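Local coordinates for protein nucleoside hydrolase, putative (Trypanosoma brucei, PDB 3FZ0) that is a calcium-binding member of the nucleoside hydrolase family, built on a mixed beta sheet flanked by helices, at residues Met50-Lys55 / Phe96-Val102; Val163-Ser169 / Val203-Glu209; Asp298-Val304 / Arg335-Thr341. The protein carries 2 engineered substitutions. One frame throughout, in Å; residues are numbered along the deposited sequence.

Interaction 1 of 3, residues Met50-Lys55 / Phe96-Val102. Engineered in segment 96-102: Gln100 (natural residue Lys).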
# COMPACT_ATOMS: atom_id res chain seq x y z
N MET B 50 17.60 -16.23 -24.58
CA MET B 50 18.68 -17.13 -24.89
C MET B 50 18.94 -17.20 -26.40
O MET B 50 20.10 -17.11 -26.83
CB MET B 50 18.40 -18.53 -24.32
CG MET B 50 18.47 -18.61 -22.81
SD MET B 50 20.07 -18.24 -22.08
CE MET B 50 20.95 -19.78 -22.35
N GLU B 51 17.88 -17.34 -27.19
CA GLU B 51 18.01 -17.40 -28.64
C GLU B 51 18.60 -16.11 -29.21
O GLU B 51 19.45 -16.13 -30.12
CB GLU B 51 16.68 -17.71 -29.30
CG GLU B 51 16.11 -19.09 -28.94
CD GLU B 51 17.00 -20.27 -29.39
OE1 GLU B 51 17.50 -20.26 -30.53
OE2 GLU B 51 17.19 -21.23 -28.61
N ASN B 52 18.16 -14.97 -28.65
CA ASN B 52 18.68 -13.65 -29.06
C ASN B 52 20.18 -13.49 -28.77
O ASN B 52 20.94 -13.16 -29.69
CB ASN B 52 17.88 -12.50 -28.45
CG ASN B 52 16.43 -12.52 -28.84
OD1 ASN B 52 16.01 -13.32 -29.71
ND2 ASN B 52 15.64 -11.64 -28.23
N ILE B 53 20.60 -13.77 -27.53
CA ILE B 53 22.02 -13.73 -27.17
C ILE B 53 22.84 -14.65 -28.09
O ILE B 53 23.89 -14.24 -28.59
CB ILE B 53 22.28 -14.07 -25.65
CG1 ILE B 53 21.70 -13.02 -24.71
CG2 ILE B 53 23.78 -14.20 -25.37
CD1 ILE B 53 21.95 -11.56 -25.13
N GLY B 54 22.34 -15.85 -28.35
CA GLY B 54 22.99 -16.79 -29.23
C GLY B 54 23.19 -16.24 -30.61
O GLY B 54 24.27 -16.43 -31.20
N LYS B 55 22.17 -15.57 -31.16
CA LYS B 55 22.29 -14.94 -32.50
C LYS B 55 23.28 -13.78 -32.47
O LYS B 55 24.06 -13.63 -33.40
CB LYS B 55 20.93 -14.47 -33.04
CG LYS B 55 19.94 -15.61 -33.29
CD LYS B 55 18.52 -15.12 -33.45
CE LYS B 55 17.61 -16.26 -33.83
NZ LYS B 55 16.28 -15.81 -34.27
N PHE B 96 17.17 -13.96 -38.49
CA PHE B 96 18.53 -14.41 -38.17
C PHE B 96 18.61 -15.95 -38.10
O PHE B 96 17.68 -16.61 -37.60
CB PHE B 96 19.02 -13.84 -36.85
CG PHE B 96 19.08 -12.35 -36.81
CD1 PHE B 96 18.43 -11.64 -35.80
CD2 PHE B 96 19.79 -11.64 -37.78
CE1 PHE B 96 18.48 -10.25 -35.75
CE2 PHE B 96 19.86 -10.25 -37.74
CZ PHE B 96 19.20 -9.55 -36.72
N PRO B 97 19.72 -16.54 -38.59
CA PRO B 97 19.81 -18.00 -38.43
C PRO B 97 19.88 -18.37 -36.96
O PRO B 97 20.61 -17.70 -36.21
CB PRO B 97 21.13 -18.36 -39.12
CG PRO B 97 21.43 -17.19 -40.02
CD PRO B 97 20.90 -15.98 -39.26
N PRO B 98 19.11 -19.40 -36.55
CA PRO B 98 19.13 -19.87 -35.17
C PRO B 98 20.54 -20.28 -34.78
O PRO B 98 21.29 -20.74 -35.63
CB PRO B 98 18.21 -21.11 -35.21
CG PRO B 98 17.29 -20.84 -36.35
CD PRO B 98 18.19 -20.20 -37.37
N SER B 99 20.89 -20.09 -33.52
CA SER B 99 22.23 -20.30 -33.02
C SER B 99 22.40 -21.71 -32.42
O SER B 99 21.54 -22.19 -31.66
CB SER B 99 22.52 -19.27 -31.93
OG SER B 99 23.80 -19.43 -31.37
N GLN B 100 23.54 -22.33 -32.73
CA GLN B 100 23.90 -23.63 -32.14
C GLN B 100 24.55 -23.45 -30.77
O GLN B 100 24.78 -24.42 -30.04
CB GLN B 100 24.82 -24.39 -33.10
CG GLN B 100 24.24 -24.53 -34.51
CD GLN B 100 23.23 -25.67 -34.60
OE1 GLN B 100 23.60 -26.85 -34.64
NE2 GLN B 100 21.95 -25.32 -34.61
N ARG B 101 24.83 -22.20 -30.39
CA ARG B 101 25.46 -21.91 -29.13
C ARG B 101 24.55 -22.20 -27.92
O ARG B 101 25.04 -22.60 -26.84
CB ARG B 101 25.96 -20.46 -29.11
CG ARG B 101 27.26 -20.27 -29.84
CD ARG B 101 27.71 -18.84 -29.92
NE ARG B 101 28.32 -18.64 -31.22
CZ ARG B 101 29.61 -18.71 -31.48
NH1 ARG B 101 30.48 -18.93 -30.52
NH2 ARG B 101 30.04 -18.54 -32.72
N VAL B 102 23.24 -22.04 -28.10
CA VAL B 102 22.27 -22.15 -27.00
C VAL B 102 22.38 -23.50 -26.28
O VAL B 102 22.56 -23.52 -25.06
CB VAL B 102 20.80 -21.87 -27.44
CG1 VAL B 102 19.84 -22.13 -26.30
CG2 VAL B 102 20.64 -20.46 -27.94
O HOH W 1 15.78 -13.83 -36.24
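This is a helix-to-loop contact at the edge of the nucleoside hydrolase fold. Helix 46-60 packs against a coil that leads into the short helix 101-104. The nearest CA atoms are those of Gly54 and Ser99, 5.2 Å apart. A CB on Gly54 would clash with Ser99 CB, so glycine fits this spot. Ser99 takes the t rotamer. Its OG accepts from Arg101 N at 3.1 Å, a capping bond, and lies 3.0 Å from Gly54 O, a weak, unsettled bond, since Asp58 OD1 competes for the proton. Val102, also t, sets CG2 3.6 Å from Met50 O and 3.6 Å from Glu51 OE2. Arg101 sends its guanidinium to Asp58 and Asp63 in salt bridges. The engineered Gln100 points away from the helix. Lys55 is m at chi1 and t from there on. This extended chain runs past Phe96, Pro97 and Pro98, with Lys55 CD 3.7 Å from Phe96 CB. Water 1 accepts from Lys55 NZ at 2.8 Å and, weakly, from Phe96 N at 2.6 Å.

Interaction 2 of 3, residues Val163-Ser169 / Val203-Glu209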
# COMPACT_ATOMS: atom_id res chain seq x y z
N VAL B 163 26.30 -1.02 -12.18
CA VAL B 163 25.60 0.02 -12.93
C VAL B 163 24.31 -0.59 -13.44
O VAL B 163 24.32 -1.67 -14.00
CB VAL B 163 26.45 0.54 -14.07
CG1 VAL B 163 25.78 1.71 -14.70
CG2 VAL B 163 27.82 0.94 -13.55
N ILE B 164 23.20 0.07 -13.20
CA ILE B 164 21.88 -0.48 -13.57
C ILE B 164 21.08 0.43 -14.51
O ILE B 164 21.03 1.66 -14.32
CB ILE B 164 21.05 -0.87 -12.31
CG1 ILE B 164 20.68 0.37 -11.47
CG2 ILE B 164 21.80 -1.91 -11.49
CD1 ILE B 164 19.74 0.08 -10.31
N MET B 165 20.48 -0.14 -15.54
CA MET B 165 19.51 0.67 -16.31
C MET B 165 18.15 0.44 -15.68
O MET B 165 17.56 -0.61 -15.82
CB MET B 165 19.51 0.35 -17.82
CG MET B 165 18.80 1.42 -18.62
SD MET B 165 17.01 1.37 -18.38
CE MET B 165 16.61 3.11 -18.18
N ASN B 166 17.68 1.46 -14.97
CA ASN B 166 16.61 1.30 -13.96
C ASN B 166 16.03 2.65 -13.46
O ASN B 166 16.78 3.62 -13.26
CB ASN B 166 17.14 0.47 -12.78
CG ASN B 166 16.03 0.04 -11.80
OD1 ASN B 166 15.60 0.83 -10.94
ND2 ASN B 166 15.58 -1.20 -11.91
N GLY B 167 14.72 2.70 -13.29
CA GLY B 167 14.09 3.81 -12.63
C GLY B 167 14.02 5.13 -13.36
O GLY B 167 14.28 5.23 -14.57
N THR B 168 13.61 6.16 -12.62
CA THR B 168 13.47 7.50 -13.17
C THR B 168 14.19 8.50 -12.24
O THR B 168 14.54 8.15 -11.08
CB THR B 168 11.99 7.91 -13.24
OG1 THR B 168 11.54 8.23 -11.91
CG2 THR B 168 11.13 6.79 -13.82
N SER B 169 14.44 9.70 -12.74
CA SER B 169 14.92 10.76 -11.89
C SER B 169 13.85 11.83 -11.66
O SER B 169 14.04 12.74 -10.89
CB SER B 169 16.20 11.39 -12.43
OG SER B 169 16.00 11.84 -13.74
N VAL B 203 25.56 2.30 -5.94
CA VAL B 203 24.89 1.87 -7.18
C VAL B 203 24.78 3.09 -8.09
O VAL B 203 24.39 4.17 -7.63
CB VAL B 203 23.46 1.35 -6.86
CG1 VAL B 203 22.71 0.92 -8.15
CG2 VAL B 203 23.49 0.22 -5.81
N GLN B 204 25.15 2.95 -9.37
CA GLN B 204 24.93 4.01 -10.37
C GLN B 204 23.60 3.79 -11.07
O GLN B 204 23.39 2.75 -11.73
CB GLN B 204 26.05 4.03 -11.41
CG GLN B 204 27.45 4.05 -10.80
CD GLN B 204 27.75 5.31 -10.04
OE1 GLN B 204 27.75 6.40 -10.62
NE2 GLN B 204 28.00 5.20 -8.72
N LEU B 205 22.69 4.75 -10.92
CA LEU B 205 21.34 4.60 -11.46
C LEU B 205 21.23 5.27 -12.82
O LEU B 205 21.04 6.50 -12.91
CB LEU B 205 20.29 5.14 -10.48
CG LEU B 205 18.80 4.92 -10.79
CD1 LEU B 205 18.22 3.53 -10.41
CD2 LEU B 205 17.96 6.06 -10.16
N VAL B 206 21.34 4.49 -13.88
CA VAL B 206 21.14 5.04 -15.21
C VAL B 206 19.64 4.98 -15.54
O VAL B 206 19.09 3.94 -15.97
CB VAL B 206 22.05 4.36 -16.23
CG1 VAL B 206 21.91 5.02 -17.63
CG2 VAL B 206 23.52 4.39 -15.70
N ASN B 207 18.98 6.11 -15.27
CA ASN B 207 17.53 6.19 -15.28
C ASN B 207 17.02 6.60 -16.65
O ASN B 207 17.79 7.05 -17.51
CB ASN B 207 17.03 7.19 -14.23
CG ASN B 207 17.77 8.50 -14.30
OD1 ASN B 207 17.42 9.39 -15.08
ND2 ASN B 207 18.83 8.62 -13.51
N TRP B 208 15.71 6.47 -16.81
CA TRP B 208 15.03 6.78 -18.06
C TRP B 208 15.34 8.18 -18.63
O TRP B 208 15.75 8.30 -19.79
CB TRP B 208 13.52 6.57 -17.88
CG TRP B 208 12.65 7.02 -19.02
CD1 TRP B 208 11.70 8.01 -18.97
CD2 TRP B 208 12.61 6.50 -20.35
NE1 TRP B 208 11.09 8.12 -20.16
CE2 TRP B 208 11.61 7.21 -21.05
CE3 TRP B 208 13.33 5.51 -21.04
CZ2 TRP B 208 11.31 6.98 -22.43
CZ3 TRP B 208 13.03 5.26 -22.41
CH2 TRP B 208 12.03 6.00 -23.08
N GLU B 209 15.15 9.22 -17.82
CA GLU B 209 15.27 10.61 -18.30
C GLU B 209 16.68 10.94 -18.75
O GLU B 209 16.87 11.59 -19.75
CB GLU B 209 14.79 11.63 -17.27
CG GLU B 209 13.28 11.52 -16.93
CD GLU B 209 12.98 10.56 -15.76
OE1 GLU B 209 13.81 9.66 -15.51
OE2 GLU B 209 11.92 10.69 -15.10
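Apolar side chains line both faces of this pair of parallel strands. On one face Val163 CG1 meets Val206 CG2 at 3.6 Å, and helix 282-291 packs over Val163, Met165 and Val206. On the other, Ile164 CD1 lies 3.8 Å from both Val203 CG1 and Leu205 CD1. Between the faces runs the parallel ladder. Ile164 N donates to Gln204 O (3.1 Å), Val206 N to Ile164 O (2.9 Å) and Asn166 N to Val206 O (3.0 Å). Past the strand ends, Trp208 N bonds to Gly167 O at 2.9 Å. The positive phi of Gly167 favours glycine. At the polar edge Ser169 N donates to Glu209 OE1 (2.8 Å) and Ser169 OG to Asn207 OD1 (3.1 Å). Asn207 is the N-cap of helix 208-212, and its ND2 reaches Ile340 O. The Met165 side chain lies about 6 Å from the calcium ion, which Asp283 helps to bind. Hydrogen bonds thus continue beyond the ladder, fixing the loop after strand 162-165 to the start of helix 208-212, near the metal site.

Interaction 3 of 3, residues Asp298-Val304 / Arg335-Thr341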
# COMPACT_ATOMS: atom_id res chain seq x y z
N ASP B 298 27.08 14.94 -15.14
CA ASP B 298 26.37 15.42 -13.96
C ASP B 298 25.67 14.27 -13.27
O ASP B 298 25.13 13.37 -13.93
CB ASP B 298 25.35 16.50 -14.33
CG ASP B 298 25.12 17.50 -13.22
OD1 ASP B 298 25.56 17.28 -12.05
OD2 ASP B 298 24.47 18.52 -13.51
N SER B 299 25.70 14.30 -11.94
CA SER B 299 24.99 13.33 -11.12
C SER B 299 24.73 13.84 -9.70
O SER B 299 25.22 14.90 -9.29
CB SER B 299 25.72 11.98 -11.09
OG SER B 299 26.99 12.10 -10.51
N PHE B 300 23.92 13.09 -8.96
CA PHE B 300 23.52 13.48 -7.62
C PHE B 300 23.53 12.26 -6.69
O PHE B 300 22.70 11.35 -6.82
CB PHE B 300 22.16 14.20 -7.62
CG PHE B 300 21.76 14.71 -6.26
CD1 PHE B 300 22.52 15.70 -5.62
CD2 PHE B 300 20.64 14.20 -5.60
CE1 PHE B 300 22.18 16.17 -4.32
CE2 PHE B 300 20.29 14.67 -4.31
CZ PHE B 300 21.05 15.66 -3.67
N LEU B 301 24.49 12.25 -5.77
CA LEU B 301 24.63 11.16 -4.82
C LEU B 301 23.72 11.39 -3.62
O LEU B 301 23.86 12.38 -2.89
CB LEU B 301 26.11 11.02 -4.40
CG LEU B 301 26.50 10.01 -3.30
CD1 LEU B 301 26.03 8.59 -3.61
CD2 LEU B 301 28.01 10.02 -2.99
N THR B 302 22.79 10.47 -3.40
CA THR B 302 21.86 10.60 -2.26
C THR B 302 21.26 9.25 -1.90
O THR B 302 21.74 8.24 -2.41
CB THR B 302 20.74 11.62 -2.56
OG1 THR B 302 19.90 11.77 -1.41
CG2 THR B 302 19.91 11.15 -3.77
N TYR B 303 20.22 9.24 -1.07
CA TYR B 303 19.46 8.02 -0.76
C TYR B 303 18.31 7.80 -1.75
O TYR B 303 17.49 8.70 -1.97
CB TYR B 303 18.89 8.07 0.65
CG TYR B 303 18.06 6.85 0.99
CD1 TYR B 303 18.68 5.62 1.32
CD2 TYR B 303 16.65 6.91 1.00
CE1 TYR B 303 17.93 4.49 1.63
CE2 TYR B 303 15.89 5.79 1.31
CZ TYR B 303 16.54 4.58 1.62
OH TYR B 303 15.79 3.47 1.93
N VAL B 304 18.28 6.60 -2.33
CA VAL B 304 17.27 6.18 -3.27
C VAL B 304 16.72 4.82 -2.85
O VAL B 304 17.45 3.95 -2.34
CB VAL B 304 17.89 6.11 -4.69
CG1 VAL B 304 16.92 5.54 -5.71
CG2 VAL B 304 18.34 7.50 -5.10
N ARG B 335 23.83 7.64 1.85
CA ARG B 335 23.94 7.93 0.41
C ARG B 335 24.33 6.68 -0.37
O ARG B 335 25.52 6.39 -0.60
CB ARG B 335 24.93 9.07 0.15
CG ARG B 335 24.41 10.38 0.54
CD ARG B 335 25.35 11.54 0.29
NE ARG B 335 24.94 12.65 1.16
CZ ARG B 335 23.94 13.50 0.91
NH1 ARG B 335 23.24 13.39 -0.22
NH2 ARG B 335 23.65 14.47 1.79
N ASN B 336 23.31 5.93 -0.78
CA ASN B 336 23.50 4.61 -1.37
C ASN B 336 23.45 4.58 -2.88
O ASN B 336 23.69 3.52 -3.46
CB ASN B 336 22.45 3.63 -0.84
CG ASN B 336 21.03 3.99 -1.28
OD1 ASN B 336 20.74 5.12 -1.62
ND2 ASN B 336 20.14 3.01 -1.23
N CYS B 337 23.12 5.70 -3.50
CA CYS B 337 22.87 5.69 -4.94
C CYS B 337 23.29 6.98 -5.65
O CYS B 337 22.98 8.08 -5.19
CB CYS B 337 21.40 5.41 -5.18
SG CYS B 337 20.87 5.48 -6.91
N ASN B 338 24.02 6.84 -6.75
CA ASN B 338 24.41 7.98 -7.59
C ASN B 338 23.44 8.09 -8.76
O ASN B 338 23.44 7.25 -9.65
CB ASN B 338 25.85 7.83 -8.07
CG ASN B 338 26.43 9.14 -8.63
OD1 ASN B 338 26.10 10.24 -8.17
ND2 ASN B 338 27.32 9.01 -9.62
N VAL B 339 22.59 9.10 -8.72
CA VAL B 339 21.56 9.32 -9.74
C VAL B 339 22.24 10.08 -10.86
O VAL B 339 22.63 11.23 -10.66
CB VAL B 339 20.35 10.12 -9.15
CG1 VAL B 339 19.32 10.38 -10.22
CG2 VAL B 339 19.75 9.35 -7.96
N ILE B 340 22.42 9.42 -12.01
CA ILE B 340 23.07 10.03 -13.17
C ILE B 340 22.07 10.99 -13.85
O ILE B 340 20.98 10.56 -14.24
CB ILE B 340 23.53 8.97 -14.19
CG1 ILE B 340 24.25 7.78 -13.51
CG2 ILE B 340 24.34 9.61 -15.30
CD1 ILE B 340 25.53 8.11 -12.74
N THR B 341 22.45 12.27 -14.02
CA THR B 341 21.50 13.25 -14.56
C THR B 341 21.89 13.85 -15.91
O THR B 341 21.04 14.40 -16.59
CB THR B 341 21.16 14.38 -13.57
OG1 THR B 341 22.36 15.07 -13.21
CG2 THR B 341 20.47 13.80 -12.28
O HOH W 2 27.39 12.43 -7.82
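Strands 296-306 and 337-343 pair at the antiparallel end of the mixed sheet. Arg335 opens the segment beside Leu301. Its NH1 donates to Leu301 O at 2.9 Å, while NE forms a salt bridge with Glu325. Opposite Thr302 stand two residues, Asn336 and Cys337, a classic beta bulge. The Asn336 side chain acts like a piece of backbone: OD1 accepts from Val304 N (3.0 Å) and ND2 donates to Val304 O (3.1 Å) and to Leu194 O. Cys337 N donates to Thr302 O at 3.1 Å and its O accepts from Thr302 N at 3.0 Å. Its CB touches Val304 CB at 3.6 Å. Asn338 and Leu301 form a non-hydrogen-bonded pair. Asn338 ND2 bonds to Gln204 OE1 and only weakly to Ser299 OG (3.2 Å), and water 2 donates to its OD1 (2.6 Å). Val339 N and Phe300 O bond at 2.9 Å, Phe300 N and Val339 O at 2.8 Å. Val339 CG2 packs on Val304 CG2 at 3.7 Å. Ile340 pairs with Ser299 and turns toward the neighbouring parallel strand 203-206. Thr341 N then donates to Asp298 O at 2.9 Å. Backbone bonds set the register, and the Asn336 amide keeps the strands joined past the bulge.

Overall arrangement
The three contacts follow one another along the chain, with no nesting or crossing. Interaction 1 closes the loop that leaves helix 46-60 through strand 66-68, at that end of the sheet. Interaction 2 joins neighbouring parallel strands in the middle, across a connection that is helical in part. Interaction 3 closes the last of the three loops, which contains strand 317-319 and helix 325-330, and pairs strands 296-306 and 337-343, one of the sheet's antiparallel pairings. Interactions 2 and 3 touch, because strands 203-206 and 337-343 are neighbours: Val203 O lies 2.8 Å from Asn338 N, a probable hydrogen bond. Interaction 1 stands apart, its centre about 37 Å from that of interaction 3, across the chain's centre.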